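Long-range contacts in pullulanase (PDB 2YOC), which hydrolyses the alpha-1,6-glucosidic linkages of pullulan and related branched alpha-glucans, and is exported by a type 2 secretion system: residues Ala769-Arg773 and Gln971-Leu976; Ser946-Phe950 and Asp991-Leu997; Arg961-Arg965 and Val977-Asp982; Leu1018-Gln1024 and Val1051-Pro1057. Residue numbers count along the deposited sequence, not the author numbering.

Interaction 1: Ala769-Arg773 and Gln971-Leu976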
loop_
_atom_site.group_PDB
_atom_site.type_symbol
_atom_site.label_atom_id
_atom_site.label_comp_id
_atom_site.label_asym_id
_atom_site.label_seq_id
_atom_site.Cartn_x
_atom_site.Cartn_y
_atom_site.Cartn_z
ATOM N N ALA B 769 -17.829 -1.702 1.425
ATOM C CA ALA B 769 -18.100 -3.090 1.805
ATOM C C ALA B 769 -17.061 -3.504 2.842
ATOM O O ALA B 769 -17.416 -4.063 3.887
ATOM C CB ALA B 769 -18.011 -4.000 0.588
ATOM N N ASP B 770 -15.786 -3.172 2.572
ATOM C CA ASP B 770 -14.661 -3.431 3.458
ATOM C C ASP B 770 -14.904 -2.801 4.835
ATOM O O ASP B 770 -14.752 -3.495 5.849
ATOM C CB ASP B 770 -13.361 -2.894 2.851
ATOM C CG ASP B 770 -12.680 -3.752 1.790
ATOM O OD1 ASP B 770 -13.219 -4.837 1.451
ATOM O OD2 ASP B 770 -11.593 -3.351 1.322
ATOM N N LEU B 771 -15.338 -1.517 4.870
ATOM C CA LEU B 771 -15.613 -0.814 6.127
ATOM C C LEU B 771 -16.817 -1.402 6.842
ATOM O O LEU B 771 -16.744 -1.610 8.054
ATOM C CB LEU B 771 -15.744 0.710 5.943
ATOM C CG LEU B 771 -14.448 1.534 5.677
ATOM C CD1 LEU B 771 -14.784 2.934 5.219
ATOM C CD2 LEU B 771 -13.553 1.623 6.903
ATOM N N THR B 772 -17.887 -1.745 6.099
ATOM C CA THR B 772 -19.081 -2.375 6.671
ATOM C C THR B 772 -18.738 -3.717 7.355
ATOM O O THR B 772 -19.039 -3.901 8.532
ATOM C CB THR B 772 -20.189 -2.464 5.611
ATOM O OG1 THR B 772 -20.449 -1.134 5.149
ATOM C CG2 THR B 772 -21.490 -3.105 6.142
ATOM N N ARG B 773 -18.063 -4.622 6.627
ATOM C CA ARG B 773 -17.648 -5.933 7.139
ATOM C C ARG B 773 -16.876 -5.763 8.439
ATOM O O ARG B 773 -17.283 -6.300 9.469
ATOM C CB ARG B 773 -16.812 -6.690 6.086
ATOM C CG ARG B 773 -17.664 -7.246 4.922
ATOM C CD ARG B 773 -16.895 -8.177 4.010
ATOM N NE ARG B 773 -15.976 -7.439 3.148
ATOM C CZ ARG B 773 -16.190 -7.213 1.861
ATOM N NH1 ARG B 773 -17.278 -7.695 1.269
ATOM N NH2 ARG B 773 -15.308 -6.523 1.146
ATOM N N GLN B 971 -15.350 -9.598 -5.928
ATOM C CA GLN B 971 -16.588 -9.568 -5.150
ATOM C C GLN B 971 -17.815 -8.991 -5.843
ATOM O O GLN B 971 -17.685 -8.098 -6.678
ATOM C CB GLN B 971 -16.366 -8.906 -3.785
ATOM C CG GLN B 971 -16.265 -7.382 -3.811
ATOM C CD GLN B 971 -16.372 -6.794 -2.431
ATOM O OE1 GLN B 971 -15.360 -6.434 -1.814
ATOM N NE2 GLN B 971 -17.606 -6.672 -1.920
ATOM N N GLN B 972 -19.012 -9.521 -5.485
ATOM C CA GLN B 972 -20.336 -9.076 -5.954
ATOM C C GLN B 972 -20.764 -7.937 -5.037
ATOM O O GLN B 972 -20.780 -8.113 -3.818
ATOM C CB GLN B 972 -21.373 -10.216 -5.874
ATOM C CG GLN B 972 -21.152 -11.347 -6.866
ATOM C CD GLN B 972 -22.384 -12.210 -7.019
ATOM O OE1 GLN B 972 -22.604 -13.161 -6.254
ATOM N NE2 GLN B 972 -23.197 -11.920 -8.032
ATOM N N ALA B 973 -21.085 -6.771 -5.604
ATOM C CA ALA B 973 -21.479 -5.594 -4.817
ATOM C C ALA B 973 -22.790 -5.790 -4.065
ATOM O O ALA B 973 -23.680 -6.484 -4.538
ATOM C CB ALA B 973 -21.552 -4.367 -5.704
ATOM N N GLY B 974 -22.873 -5.217 -2.873
ATOM C CA GLY B 974 -24.070 -5.310 -2.040
ATOM C C GLY B 974 -24.293 -6.632 -1.321
ATOM O O GLY B 974 -25.227 -6.743 -0.528
ATOM N N LEU B 975 -23.452 -7.645 -1.574
ATOM C CA LEU B 975 -23.595 -8.918 -0.894
ATOM C C LEU B 975 -22.632 -8.982 0.287
ATOM O O LEU B 975 -21.405 -8.939 0.117
ATOM C CB LEU B 975 -23.384 -10.079 -1.856
ATOM C CG LEU B 975 -23.752 -11.457 -1.344
ATOM C CD1 LEU B 975 -25.249 -11.611 -1.278
ATOM C CD2 LEU B 975 -23.153 -12.528 -2.242
ATOM N N LEU B 976 -23.206 -9.030 1.497
ATOM C CA LEU B 976 -22.445 -9.121 2.735
ATOM C C LEU B 976 -22.716 -10.480 3.332
ATOM O O LEU B 976 -23.861 -10.810 3.647
ATOM C CB LEU B 976 -22.804 -7.984 3.707
ATOM C CG LEU B 976 -22.489 -6.580 3.210
ATOM C CD1 LEU B 976 -23.402 -5.560 3.849
ATOM C CD2 LEU B 976 -21.029 -6.232 3.416
HETATM O O HOH W 1 -19.229 -9.966 2.280
#
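Polar contacts centre on Arg773, near the end of helix 762-776. Its NH2 donates to Gln971 OE1 at 3.0 Å, the one direct hydrogen bond between the segments, and also forms a salt bridge with Asp770 OD1 at 2.7 Å, one helical turn back. The carboxylate thus holds the long arginine pointing at its neutral glutamine acceptor, while Asp770 OD2 is taken by the backbone of Lys788. A water accepts from Arg773 NH1 (3.2 Å) and donates to Leu975 O (3.2 Å). The small Ala769 lets the Gln971 amide come close, Ala769 CB to Gln971 NE2 3.7 Å. Apolar contacts use the helix flank. Leu976 CD2 lies 3.8 Å from Arg773 CG and Leu976 CD1 3.9 Å from Thr772 CG2, so one branched leucine covers two aliphatic surfaces. Between glutamine and leucine the chain makes a type II turn, Gln972 to Leu975, with Gly974 at positive phi, where a residue without CB is least strained. The arrangement is a helix-to-sheet interdomain contact, joining a helix of the catalytic (beta/alpha)8-barrel domain to the C-terminal beta domain.

Interaction 2: Ser946-Phe950 and Asp991-Leu997. With CA (calcium ion), chain M.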
loop_
_atom_site.group_PDB
_atom_site.type_symbol
_atom_site.label_atom_id
_atom_site.label_comp_id
_atom_site.label_asym_id
_atom_site.label_seq_id
_atom_site.Cartn_x
_atom_site.Cartn_y
_atom_site.Cartn_z
ATOM N N SER B 946 -31.258 -14.498 19.266
ATOM C CA SER B 946 -31.428 -15.919 18.964
ATOM C C SER B 946 -30.191 -16.804 19.098
ATOM O O SER B 946 -30.327 -18.014 18.982
ATOM C CB SER B 946 -32.091 -16.102 17.606
ATOM O OG SER B 946 -31.164 -16.232 16.544
ATOM N N SER B 947 -28.985 -16.233 19.300
ATOM C CA SER B 947 -27.761 -17.038 19.433
ATOM C C SER B 947 -26.662 -16.299 20.156
ATOM O O SER B 947 -26.431 -15.121 19.849
ATOM C CB SER B 947 -27.232 -17.457 18.064
ATOM O OG SER B 947 -26.070 -18.251 18.243
ATOM N N PRO B 948 -25.876 -16.979 21.029
ATOM C CA PRO B 948 -24.754 -16.286 21.677
ATOM C C PRO B 948 -23.652 -15.933 20.672
ATOM O O PRO B 948 -22.773 -15.120 21.000
ATOM C CB PRO B 948 -24.283 -17.298 22.724
ATOM C CG PRO B 948 -24.679 -18.601 22.233
ATOM C CD PRO B 948 -25.974 -18.378 21.500
ATOM N N LEU B 949 -23.713 -16.553 19.443
ATOM C CA LEU B 949 -22.768 -16.362 18.343
ATOM C C LEU B 949 -22.806 -14.962 17.744
ATOM O O LEU B 949 -21.795 -14.501 17.221
ATOM C CB LEU B 949 -22.943 -17.434 17.261
ATOM C CG LEU B 949 -22.595 -18.903 17.636
ATOM C CD1 LEU B 949 -22.940 -19.856 16.506
ATOM C CD2 LEU B 949 -21.112 -19.074 18.027
ATOM N N PHE B 950 -23.954 -14.285 17.829
ATOM C CA PHE B 950 -24.124 -12.925 17.317
ATOM C C PHE B 950 -23.428 -11.872 18.197
ATOM O O PHE B 950 -23.101 -10.777 17.709
ATOM C CB PHE B 950 -25.609 -12.565 17.272
ATOM C CG PHE B 950 -26.338 -13.170 16.114
ATOM C CD1 PHE B 950 -26.085 -12.744 14.814
ATOM C CD2 PHE B 950 -27.288 -14.166 16.311
ATOM C CE1 PHE B 950 -26.779 -13.295 13.734
ATOM C CE2 PHE B 950 -27.966 -14.727 15.225
ATOM C CZ PHE B 950 -27.713 -14.283 13.945
ATOM N N ASP B 991 -23.340 -22.264 21.416
ATOM C CA ASP B 991 -24.752 -22.528 21.143
ATOM C C ASP B 991 -24.919 -24.056 21.100
ATOM O O ASP B 991 -24.288 -24.728 20.288
ATOM C CB ASP B 991 -25.176 -21.866 19.812
ATOM C CG ASP B 991 -26.673 -21.703 19.595
ATOM O OD1 ASP B 991 -27.420 -22.679 19.836
ATOM O OD2 ASP B 991 -27.092 -20.622 19.120
ATOM N N SER B 992 -25.724 -24.603 22.002
ATOM C CA SER B 992 -25.933 -26.061 22.109
ATOM C C SER B 992 -26.729 -26.605 20.949
ATOM O O SER B 992 -26.730 -27.813 20.726
ATOM C CB SER B 992 -26.661 -26.408 23.401
ATOM O OG SER B 992 -27.920 -25.750 23.430
ATOM N N ARG B 993 -27.440 -25.730 20.246
ATOM C CA ARG B 993 -28.272 -26.096 19.121
ATOM C C ARG B 993 -27.498 -25.976 17.788
ATOM O O ARG B 993 -27.705 -26.805 16.904
ATOM C CB ARG B 993 -29.573 -25.254 19.178
ATOM C CG ARG B 993 -30.359 -25.079 17.865
ATOM C CD ARG B 993 -31.583 -24.191 18.048
ATOM N NE ARG B 993 -31.223 -22.777 18.074
ATOM C CZ ARG B 993 -31.292 -21.972 17.020
ATOM N NH1 ARG B 993 -31.721 -22.432 15.852
ATOM N NH2 ARG B 993 -30.938 -20.699 17.126
ATOM N N LEU B 994 -26.586 -24.964 17.665
ATOM C CA LEU B 994 -25.817 -24.684 16.427
ATOM C C LEU B 994 -24.335 -25.073 16.448
ATOM O O LEU B 994 -23.740 -25.222 17.520
ATOM C CB LEU B 994 -25.974 -23.211 15.955
ATOM C CG LEU B 994 -27.392 -22.649 15.880
ATOM C CD1 LEU B 994 -27.387 -21.240 15.373
ATOM C CD2 LEU B 994 -28.310 -23.503 15.025
ATOM N N ASP B 995 -23.761 -25.241 15.237
ATOM C CA ASP B 995 -22.355 -25.545 14.963
ATOM C C ASP B 995 -21.730 -24.312 14.317
ATOM O O ASP B 995 -20.513 -24.185 14.289
ATOM C CB ASP B 995 -22.229 -26.729 13.990
ATOM C CG ASP B 995 -21.717 -28.047 14.566
ATOM O OD1 ASP B 995 -21.269 -28.057 15.748
ATOM O OD2 ASP B 995 -21.751 -29.074 13.828
ATOM N N GLY B 996 -22.577 -23.427 13.799
ATOM C CA GLY B 996 -22.167 -22.215 13.110
ATOM C C GLY B 996 -23.328 -21.387 12.605
ATOM O O GLY B 996 -24.475 -21.840 12.621
ATOM N N LEU B 997 -23.026 -20.159 12.139
ATOM C CA LEU B 997 -23.987 -19.163 11.638
ATOM C C LEU B 997 -23.553 -18.496 10.352
ATOM O O LEU B 997 -22.362 -18.240 10.146
ATOM C CB LEU B 997 -24.134 -18.046 12.682
ATOM C CG LEU B 997 -25.520 -17.593 13.059
ATOM C CD1 LEU B 997 -26.585 -18.629 12.662
ATOM C CD2 LEU B 997 -25.584 -17.299 14.546
HETATM CA CA CA M . -22.110 -25.760 19.255
#
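This contact ties the loop after helix 927-945 to a calcium-binding loop of the C-terminal beta domain, where Asp991 O (2.6 Å) and Leu994 O (2.4 Å) bind the ion and Asp982, Ser989 and Gln1058 complete the site. Ser946 opens the loop; its carbonyl O accepts a weak hydrogen bond from Arg993 NH2 at 3.3 Å, a side interest for an arginine whose main partner is Glu1055 on strand 1050-1057. At Ser947 the small hydroxyl does double duty: OG donates to Asp991 OD2 at 2.7 Å and accepts from Leu949 N at 3.1 Å, an ST turn that bends the loop just where it meets the carboxylate. Pro948, whose ring suits a tight bend, rests CD 3.5 Å from Asp991 OD2. Leu949 then turns inward, with CB 3.8 Å from Leu997 CD2 and CD1 4.2 Å from Gly996 CA. Last comes Phe950, which offers a flat apolar face: Leu997 CD2 sits 3.9 Å from the centroid of the Phe950 ring, over its face, in a CH-pi contact. Asp991 meanwhile shapes the metal loop from within, its OD1 accepting from Arg993 N at 3.1 Å, an Asx turn, and from Leu994 N at 3.3 Å.

Interaction 3: Arg961-Arg965 and Val977-Asp982. With CA (calcium ion), chain M.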
loop_
_atom_site.group_PDB
_atom_site.type_symbol
_atom_site.label_atom_id
_atom_site.label_comp_id
_atom_site.label_asym_id
_atom_site.label_seq_id
_atom_site.Cartn_x
_atom_site.Cartn_y
_atom_site.Cartn_z
ATOM N N ARG B 961 -13.575 -16.959 15.403
ATOM C CA ARG B 961 -14.866 -17.475 14.949
ATOM C C ARG B 961 -15.509 -16.745 13.761
ATOM O O ARG B 961 -16.261 -17.351 12.988
ATOM C CB ARG B 961 -15.857 -17.451 16.138
ATOM C CG ARG B 961 -15.470 -18.296 17.334
ATOM C CD ARG B 961 -16.454 -18.112 18.466
ATOM N NE ARG B 961 -16.138 -18.944 19.628
ATOM C CZ ARG B 961 -16.634 -20.148 19.834
ATOM N NH1 ARG B 961 -17.520 -20.657 18.995
ATOM N NH2 ARG B 961 -16.292 -20.837 20.911
ATOM N N VAL B 962 -15.291 -15.435 13.670
ATOM C CA VAL B 962 -15.848 -14.590 12.615
ATOM C C VAL B 962 -14.911 -14.481 11.406
ATOM O O VAL B 962 -13.693 -14.278 11.539
ATOM C CB VAL B 962 -16.270 -13.208 13.154
ATOM C CG1 VAL B 962 -16.744 -12.284 12.032
ATOM C CG2 VAL B 962 -17.332 -13.347 14.225
ATOM N N ASP B 963 -15.516 -14.649 10.231
ATOM C CA ASP B 963 -14.928 -14.516 8.903
ATOM C C ASP B 963 -16.036 -14.157 7.914
ATOM O O ASP B 963 -17.225 -14.242 8.250
ATOM C CB ASP B 963 -14.134 -15.778 8.474
ATOM C CG ASP B 963 -13.027 -15.574 7.427
ATOM O OD1 ASP B 963 -12.664 -14.400 7.144
ATOM O OD2 ASP B 963 -12.494 -16.578 6.931
ATOM N N PHE B 964 -15.630 -13.725 6.707
ATOM C CA PHE B 964 -16.517 -13.301 5.632
ATOM C C PHE B 964 -16.177 -13.954 4.329
ATOM O O PHE B 964 -14.999 -14.227 4.047
ATOM C CB PHE B 964 -16.436 -11.784 5.431
ATOM C CG PHE B 964 -16.784 -10.951 6.632
ATOM C CD1 PHE B 964 -18.092 -10.555 6.866
ATOM C CD2 PHE B 964 -15.799 -10.532 7.513
ATOM C CE1 PHE B 964 -18.411 -9.750 7.958
ATOM C CE2 PHE B 964 -16.121 -9.740 8.619
ATOM C CZ PHE B 964 -17.428 -9.366 8.838
ATOM N N ARG B 965 -17.234 -14.150 3.503
ATOM C CA ARG B 965 -17.183 -14.655 2.116
ATOM C C ARG B 965 -17.655 -13.524 1.185
ATOM O O ARG B 965 -18.209 -12.533 1.667
ATOM C CB ARG B 965 -18.024 -15.924 1.904
ATOM C CG ARG B 965 -18.084 -16.838 3.108
ATOM C CD ARG B 965 -16.875 -17.729 3.163
ATOM N NE ARG B 965 -17.198 -19.108 2.815
ATOM C CZ ARG B 965 -16.826 -19.721 1.692
ATOM N NH1 ARG B 965 -16.125 -19.064 0.764
ATOM N NH2 ARG B 965 -17.152 -20.991 1.484
ATOM N N VAL B 977 -21.668 -11.305 3.393
ATOM C CA VAL B 977 -21.758 -12.680 3.877
ATOM C C VAL B 977 -20.809 -12.883 5.053
ATOM O O VAL B 977 -19.584 -12.841 4.871
ATOM C CB VAL B 977 -21.579 -13.727 2.742
ATOM C CG1 VAL B 977 -21.523 -15.138 3.301
ATOM C CG2 VAL B 977 -22.708 -13.624 1.719
HETATM N N MSE B 978 -21.378 -13.084 6.266
HETATM C CA MSE B 978 -20.603 -13.280 7.488
HETATM C C MSE B 978 -20.794 -14.669 8.022
HETATM O O MSE B 978 -21.930 -15.130 8.116
HETATM C CB MSE B 978 -21.007 -12.248 8.546
HETATM C CG MSE B 978 -20.068 -12.216 9.762
HETATM SE SE MSE B 978 -20.502 -10.824 11.060
HETATM C CE MSE B 978 -22.203 -11.475 11.694
ATOM N N THR B 979 -19.691 -15.330 8.399
ATOM C CA THR B 979 -19.746 -16.668 8.970
ATOM C C THR B 979 -19.233 -16.633 10.417
ATOM O O THR B 979 -18.226 -15.975 10.673
ATOM C CB THR B 979 -19.011 -17.713 8.091
ATOM O OG1 THR B 979 -17.602 -17.574 8.216
ATOM C CG2 THR B 979 -19.426 -17.682 6.635
ATOM N N VAL B 980 -19.946 -17.309 11.362
ATOM C CA VAL B 980 -19.571 -17.375 12.783
ATOM C C VAL B 980 -19.429 -18.833 13.196
ATOM O O VAL B 980 -20.403 -19.583 13.154
ATOM C CB VAL B 980 -20.503 -16.588 13.740
ATOM C CG1 VAL B 980 -19.951 -16.617 15.164
ATOM C CG2 VAL B 980 -20.698 -15.136 13.266
ATOM N N ASP B 981 -18.217 -19.234 13.596
ATOM C CA ASP B 981 -17.908 -20.601 13.969
ATOM C C ASP B 981 -18.301 -20.944 15.392
ATOM O O ASP B 981 -18.088 -20.155 16.310
ATOM C CB ASP B 981 -16.406 -20.900 13.760
ATOM C CG ASP B 981 -16.078 -22.380 13.639
ATOM O OD1 ASP B 981 -16.999 -23.167 13.387
ATOM O OD2 ASP B 981 -14.887 -22.749 13.779
ATOM N N ASP B 982 -18.859 -22.155 15.578
ATOM C CA ASP B 982 -19.119 -22.767 16.869
ATOM C C ASP B 982 -18.528 -24.162 16.834
ATOM O O ASP B 982 -18.681 -24.944 17.784
ATOM C CB ASP B 982 -20.590 -22.750 17.270
ATOM C CG ASP B 982 -20.793 -22.833 18.791
ATOM O OD1 ASP B 982 -19.983 -22.221 19.548
ATOM O OD2 ASP B 982 -21.750 -23.510 19.226
HETATM CA CA CA M . -22.110 -25.760 19.255
HETATM O O HOH W 1 -19.229 -9.966 2.280
#
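Residues 977-981 run antiparallel to strand 962-965, the axes of these pieces 4.6 Å apart at closest. At Val977, O accepts from Arg965 N at 3.0 Å, and a water links Val977 N (3.0 Å) to Arg965 O (2.8 Å). Met978, a flexible selenomethionine, shares one face with Phe964 and Val962: Met978 CG is 3.5 Å from Phe964 CE1 and its SE 4.8 Å from the ring centroid, an oblique Met-aromatic contact. Thr979, beta-branched and suited to a strand, forms a hydrogen-bonded pair with Asp963 (Thr979 N to Asp963 O 2.7 Å, Asp963 N to Thr979 O 3.0 Å), both side chains on the other face. Val980 returns to the apolar face, CG2 3.9 Å from Val962 CG2. Asp981 N donates to Arg961 O (2.8 Å), and Asp981 O accepts from Arg961 NH1 (2.8 Å). Arg961 NH1 also salt-bridges Asp982 OD1 (3.0 Å), which accepts from Leu990 N, while Asp982 OD2 binds calcium at 2.3 Å. The result is an antiparallel beta hairpin edging the C-terminal five-stranded sheet, one strand ending in a calcium site.

Interaction 4: Leu1018-Gln1024 and Val1051-Pro1057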
loop_
_atom_site.group_PDB
_atom_site.type_symbol
_atom_site.label_atom_id
_atom_site.label_comp_id
_atom_site.label_asym_id
_atom_site.label_seq_id
_atom_site.Cartn_x
_atom_site.Cartn_y
_atom_site.Cartn_z
ATOM N N LEU B 1018 -27.627 -26.497 5.852
ATOM C CA LEU B 1018 -28.098 -25.249 6.430
ATOM C C LEU B 1018 -29.603 -25.184 6.450
ATOM O O LEU B 1018 -30.275 -25.883 5.700
ATOM C CB LEU B 1018 -27.574 -24.075 5.597
ATOM C CG LEU B 1018 -26.072 -23.906 5.502
ATOM C CD1 LEU B 1018 -25.751 -22.907 4.432
ATOM C CD2 LEU B 1018 -25.457 -23.487 6.837
ATOM N N GLN B 1019 -30.136 -24.335 7.298
ATOM C CA GLN B 1019 -31.568 -24.093 7.411
ATOM C C GLN B 1019 -31.754 -22.638 7.767
ATOM O O GLN B 1019 -30.880 -22.051 8.423
ATOM C CB GLN B 1019 -32.253 -25.034 8.443
ATOM C CG GLN B 1019 -31.851 -24.840 9.905
ATOM C CD GLN B 1019 -32.155 -26.026 10.777
ATOM O OE1 GLN B 1019 -32.497 -27.115 10.312
ATOM N NE2 GLN B 1019 -31.982 -25.852 12.074
ATOM N N LEU B 1020 -32.861 -22.043 7.304
ATOM C CA LEU B 1020 -33.189 -20.651 7.585
ATOM C C LEU B 1020 -33.625 -20.567 9.045
ATOM O O LEU B 1020 -34.155 -21.545 9.572
ATOM C CB LEU B 1020 -34.322 -20.215 6.650
ATOM C CG LEU B 1020 -34.718 -18.749 6.666
ATOM C CD1 LEU B 1020 -33.632 -17.874 6.072
ATOM C CD2 LEU B 1020 -36.032 -18.544 5.947
ATOM N N SER B 1021 -33.384 -19.434 9.703
ATOM C CA SER B 1021 -33.784 -19.272 11.094
ATOM C C SER B 1021 -35.293 -19.484 11.273
ATOM O O SER B 1021 -36.101 -19.002 10.452
ATOM C CB SER B 1021 -33.418 -17.885 11.609
ATOM O OG SER B 1021 -33.610 -17.814 13.015
ATOM N N ALA B 1022 -35.664 -20.197 12.369
ATOM C CA ALA B 1022 -37.053 -20.445 12.751
ATOM C C ALA B 1022 -37.781 -19.110 12.869
ATOM O O ALA B 1022 -38.916 -19.014 12.417
ATOM C CB ALA B 1022 -37.105 -21.177 14.073
ATOM N N ILE B 1023 -37.086 -18.062 13.403
ATOM C CA ILE B 1023 -37.542 -16.668 13.552
ATOM C C ILE B 1023 -38.022 -16.156 12.170
ATOM O O ILE B 1023 -39.153 -15.655 12.060
ATOM C CB ILE B 1023 -36.405 -15.767 14.181
ATOM C CG1 ILE B 1023 -36.120 -16.109 15.669
ATOM C CG2 ILE B 1023 -36.715 -14.279 14.084
ATOM C CD1 ILE B 1023 -35.086 -17.190 15.938
ATOM N N GLN B 1024 -37.187 -16.359 11.119
ATOM C CA GLN B 1024 -37.502 -15.939 9.753
ATOM C C GLN B 1024 -38.557 -16.815 9.069
ATOM O O GLN B 1024 -39.369 -16.298 8.291
ATOM C CB GLN B 1024 -36.237 -15.832 8.901
ATOM C CG GLN B 1024 -35.485 -14.542 9.152
ATOM C CD GLN B 1024 -34.195 -14.459 8.383
ATOM O OE1 GLN B 1024 -33.333 -15.354 8.438
ATOM N NE2 GLN B 1024 -34.017 -13.345 7.683
ATOM N N VAL B 1051 -32.325 -10.139 3.724
ATOM C CA VAL B 1051 -31.445 -10.555 4.805
ATOM C C VAL B 1051 -31.834 -11.969 5.326
ATOM O O VAL B 1051 -32.994 -12.221 5.647
ATOM C CB VAL B 1051 -31.180 -9.463 5.898
ATOM C CG1 VAL B 1051 -32.399 -8.594 6.172
ATOM C CG2 VAL B 1051 -30.632 -10.057 7.192
ATOM N N ALA B 1052 -30.856 -12.892 5.335
ATOM C CA ALA B 1052 -31.044 -14.273 5.771
ATOM C C ALA B 1052 -30.059 -14.697 6.833
ATOM O O ALA B 1052 -28.868 -14.401 6.737
ATOM C CB ALA B 1052 -30.934 -15.215 4.590
ATOM N N VAL B 1053 -30.551 -15.412 7.830
ATOM C CA VAL B 1053 -29.705 -15.976 8.873
ATOM C C VAL B 1053 -29.734 -17.473 8.611
ATOM O O VAL B 1053 -30.755 -18.126 8.850
ATOM C CB VAL B 1053 -30.132 -15.604 10.320
ATOM C CG1 VAL B 1053 -29.290 -16.345 11.338
ATOM C CG2 VAL B 1053 -30.034 -14.101 10.549
ATOM N N LEU B 1054 -28.663 -17.992 8.005
ATOM C CA LEU B 1054 -28.595 -19.412 7.706
ATOM C C LEU B 1054 -27.841 -20.047 8.853
ATOM O O LEU B 1054 -26.759 -19.576 9.222
ATOM C CB LEU B 1054 -27.903 -19.697 6.354
ATOM C CG LEU B 1054 -28.552 -19.209 5.027
ATOM C CD1 LEU B 1054 -30.027 -18.900 5.168
ATOM C CD2 LEU B 1054 -27.838 -18.015 4.504
ATOM N N GLU B 1055 -28.446 -21.060 9.472
ATOM C CA GLU B 1055 -27.847 -21.721 10.611
ATOM C C GLU B 1055 -27.439 -23.145 10.318
ATOM O O GLU B 1055 -28.143 -23.860 9.599
ATOM C CB GLU B 1055 -28.725 -21.615 11.870
ATOM C CG GLU B 1055 -30.214 -21.440 11.629
ATOM C CD GLU B 1055 -31.037 -21.304 12.892
ATOM O OE1 GLU B 1055 -30.640 -20.501 13.770
ATOM O OE2 GLU B 1055 -32.081 -21.992 13.002
ATOM N N LEU B 1056 -26.284 -23.541 10.883
ATOM C CA LEU B 1056 -25.672 -24.859 10.764
ATOM C C LEU B 1056 -26.067 -25.672 12.014
ATOM O O LEU B 1056 -25.466 -25.488 13.080
ATOM C CB LEU B 1056 -24.149 -24.699 10.711
ATOM C CG LEU B 1056 -23.359 -25.579 9.770
ATOM C CD1 LEU B 1056 -21.884 -25.406 10.033
ATOM C CD2 LEU B 1056 -23.708 -27.058 9.931
ATOM N N PRO B 1057 -27.082 -26.558 11.935
ATOM C CA PRO B 1057 -27.493 -27.281 13.160
ATOM C C PRO B 1057 -26.454 -28.270 13.652
ATOM O O PRO B 1057 -25.754 -28.894 12.850
ATOM C CB PRO B 1057 -28.815 -27.945 12.774
ATOM C CG PRO B 1057 -28.757 -28.056 11.264
ATOM C CD PRO B 1057 -27.914 -26.921 10.764
HETATM O O HOH W 2 -33.637 -20.001 14.953
#
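The short strand 1019-1020 runs antiparallel along strand 1050-1057. Gln1019 and Glu1055 form a hydrogen-bonded pair, with Gln1019 N to Glu1055 O at 3.1 Å and Glu1055 N to Gln1019 O at 2.8 Å; Leu1020 faces Leu1054 in the next, non-hydrogen-bonded pair. A weaker bond, Ser1021 N to Val1053 O at 3.1 Å, follows where the chain leaves the strand to begin helix 1022-1027, with Ser1021 at its N-cap position. Beyond that point Gln1024, long enough to reach back from the first turn, uses its amide as a peptide would: OE1 accepts from Val1053 N at 2.8 Å and NE2 makes a weak bond to Val1051 O at 2.5 Å. Leucines supply the apolar face, where Leu1020 CD1 lies 3.9 Å from Leu1054 CD1 and 4.1 Å from Ala1052 CB, and Leu1018 CD1 is 4.3 Å from Leu1054 CB. On the opposite face Glu1055 keeps its charge paired with Arg993, while a water bonded to Ser1021 OG (2.9 Å) donates to Glu1055 OE2 (3.2 Å). Together they form an antiparallel sheet edge continued by a strand-to-helix connection, in the C-terminal beta domain of this pullulanase.

How the interactions relate
Along the chain, interactions 1 and 2 interleave, interaction 3 falls between the two segments of interaction 2, and interaction 4 comes last. All reach one antiparallel sheet, ordered 962-965, 975-981, 994-1002, 1050-1057, 1019-1020, so interactions 3 and 4 mark its two edges, their centres about 14 Å apart. Interaction 2 lies about 12 Å from interaction 3 and 11 Å from interaction 4 between centres; with interaction 3 it shares the calcium ion, and with interaction 4 the Arg993-Glu1055 salt bridge. Interaction 1, about 14 Å from interaction 3 between centres, shares strand 975-981 and a water with it. The C-terminal domain thus meets the catalytic barrel domain at one end of that strand and calcium at the other.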